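PDB 3G6S: putative endonuclease/exonuclease/phosphatase family protein from Bacteroides vulgatus ATCC 8482, which probably acts as a hydrolase of the endonuclease/exonuclease/phosphatase family, with likely nuclease activity on phosphodiester substrates. Local coordinates for residues A[207-213]-A[247-252]. Sequence-based numbering, arbitrary orientation.
Sequences YTFHDFA and LLSDHN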
# COMPACT_ATOMS: atom_id res chain seq x y z
N TYR A 207 12.93 9.51 0.03
CA TYR A 207 12.76 8.71 -1.18
C TYR A 207 12.32 7.31 -0.76
O TYR A 207 12.61 6.88 0.35
CB TYR A 207 14.07 8.64 -1.97
CG TYR A 207 15.25 8.13 -1.18
CD1 TYR A 207 15.97 8.97 -0.33
CD2 TYR A 207 15.65 6.79 -1.29
CE1 TYR A 207 17.06 8.49 0.39
CE2 TYR A 207 16.74 6.31 -0.57
CZ TYR A 207 17.44 7.17 0.27
OH TYR A 207 18.51 6.70 0.98
N THR A 208 11.65 6.61 -1.67
CA THR A 208 11.13 5.28 -1.38
C THR A 208 11.65 4.17 -2.31
O THR A 208 11.32 2.99 -2.14
CB THR A 208 9.57 5.31 -1.41
OG1 THR A 208 9.04 4.02 -1.08
CG2 THR A 208 9.07 5.70 -2.78
N PHE A 209 12.45 4.53 -3.30
CA PHE A 209 13.01 3.54 -4.20
C PHE A 209 14.51 3.77 -4.37
O PHE A 209 14.94 4.87 -4.68
CB PHE A 209 12.33 3.59 -5.56
CG PHE A 209 12.75 2.50 -6.49
CD1 PHE A 209 12.44 1.17 -6.19
CD2 PHE A 209 13.48 2.79 -7.64
CE1 PHE A 209 12.86 0.14 -7.02
CE2 PHE A 209 13.91 1.77 -8.49
CZ PHE A 209 13.60 0.43 -8.18
N HIS A 210 15.30 2.72 -4.16
CA HIS A 210 16.75 2.83 -4.28
C HIS A 210 17.34 1.66 -5.06
O HIS A 210 18.56 1.58 -5.24
CB HIS A 210 17.35 2.88 -2.87
CG HIS A 210 16.79 1.85 -1.94
ND1 HIS A 210 17.04 0.51 -2.08
CD2 HIS A 210 15.94 1.97 -0.89
CE1 HIS A 210 16.37 -0.16 -1.15
NE2 HIS A 210 15.70 0.70 -0.42
N ASP A 211 16.48 0.75 -5.51
CA ASP A 211 16.89 -0.43 -6.28
C ASP A 211 17.96 -1.24 -5.56
O ASP A 211 18.99 -1.58 -6.13
CB ASP A 211 17.38 0.01 -7.67
CG ASP A 211 17.73 -1.17 -8.57
OD1 ASP A 211 17.00 -2.19 -8.54
OD2 ASP A 211 18.72 -1.08 -9.33
N PHE A 212 17.71 -1.56 -4.29
CA PHE A 212 18.65 -2.33 -3.48
C PHE A 212 19.93 -1.55 -3.23
O PHE A 212 21.04 -2.08 -3.37
CB PHE A 212 18.98 -3.67 -4.15
CG PHE A 212 17.85 -4.66 -4.12
CD1 PHE A 212 17.34 -5.11 -2.91
CD2 PHE A 212 17.30 -5.15 -5.30
CE1 PHE A 212 16.30 -6.03 -2.86
CE2 PHE A 212 16.25 -6.07 -5.26
CZ PHE A 212 15.75 -6.51 -4.04
N ALA A 213 19.77 -0.28 -2.85
CA ALA A 213 20.88 0.62 -2.56
C ALA A 213 21.87 0.79 -3.71
O ALA A 213 23.04 1.07 -3.48
CB ALA A 213 21.61 0.15 -1.31
N LEU A 247 19.28 -5.44 3.92
CA LEU A 247 18.28 -4.85 3.03
C LEU A 247 16.93 -5.56 3.12
O LEU A 247 16.86 -6.79 3.09
CB LEU A 247 18.80 -4.90 1.59
CG LEU A 247 18.74 -3.63 0.75
CD1 LEU A 247 19.22 -2.44 1.56
CD2 LEU A 247 19.59 -3.81 -0.49
N LEU A 248 15.87 -4.77 3.24
CA LEU A 248 14.52 -5.34 3.33
C LEU A 248 13.88 -5.52 1.95
O LEU A 248 13.20 -6.52 1.69
CB LEU A 248 13.61 -4.43 4.17
CG LEU A 248 13.48 -4.63 5.68
CD1 LEU A 248 14.85 -4.66 6.34
CD2 LEU A 248 12.65 -3.49 6.25
N SER A 249 14.13 -4.57 1.07
CA SER A 249 13.53 -4.61 -0.25
C SER A 249 14.19 -3.54 -1.11
O SER A 249 15.02 -2.80 -0.61
CB SER A 249 12.03 -4.34 -0.10
OG SER A 249 11.49 -3.66 -1.21
N ASP A 250 13.84 -3.47 -2.39
CA ASP A 250 14.41 -2.43 -3.23
C ASP A 250 13.67 -1.13 -2.93
O ASP A 250 14.08 -0.05 -3.36
CB ASP A 250 14.30 -2.78 -4.72
CG ASP A 250 12.93 -3.25 -5.12
OD1 ASP A 250 11.95 -2.92 -4.40
OD2 ASP A 250 12.82 -3.95 -6.15
N HIS A 251 12.58 -1.24 -2.17
CA HIS A 251 11.79 -0.08 -1.77
C HIS A 251 11.94 0.19 -0.27
O HIS A 251 12.37 -0.68 0.49
CB HIS A 251 10.31 -0.30 -2.05
CG HIS A 251 9.91 -0.08 -3.47
ND1 HIS A 251 10.14 -1.00 -4.46
CD2 HIS A 251 9.23 0.94 -4.06
CE1 HIS A 251 9.62 -0.57 -5.60
NE2 HIS A 251 9.07 0.61 -5.38
N ASN A 252 11.57 1.40 0.13
CA ASN A 252 11.58 1.79 1.53
C ASN A 252 10.12 1.92 1.97
O ASN A 252 9.32 2.53 1.29
CB ASN A 252 12.29 3.13 1.74
CG ASN A 252 13.80 2.98 1.92
OD1 ASN A 252 14.30 1.88 2.22
ND2 ASN A 252 14.53 4.08 1.77
O HOH W 1 14.88 -1.22 2.33
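The imidazole of His210 lies beneath the carbonyl of Asp250, whose O sits over the centre of the ring, 3.1 Å above its plane. A first torsion of 46° tucks the ring in against its own backbone and so folds it back under that oxygen. The backbone N of the same His210 donates to Asp250 O almost straight (N to O, 3.1 Å; 178° at the hydrogen). From CB outward, CG and ND1 begin the ring beneath Asp250 O, which CE1 and NE2 share, ND1 also accepting from Ala213 N; CD2 turns to the amide of Asn252; CE1, at the ring edge, meets Ser249 O 3.0 Å away; NE2 makes a weak hydrogen bond to Asn252 OD1. Next door a single beta bridge pairs the backbones of Phe209 and His251, and Asn252 N donates to Thr208 O at 2.8 Å. These are two loops of the DNase I-like fold, and the Ser-Asp-His run of 249-251 resembles the C-terminal signature whose histidine is catalytic in relatives. His251 ND1 donates to Asp250 OD1 (2.6 Å) from above the carboxylate plane, while Phe209 CD1 lies 3.4 Å above one imidazole face, offset toward the rim. With His251 cut back to an alanine, Asp250 OD1 would probably lose this donor and a gap would open against the Phe209 ring. Phe212 takes Asp250 CB over one face, a CH-pi contact 3.8 Å from the ring centroid, and Leu247 CD2 at its edge, 3.6 Å from CD1. Beyond the pair, Glu242 receives both Asn252 ND2 and Tyr207 OH.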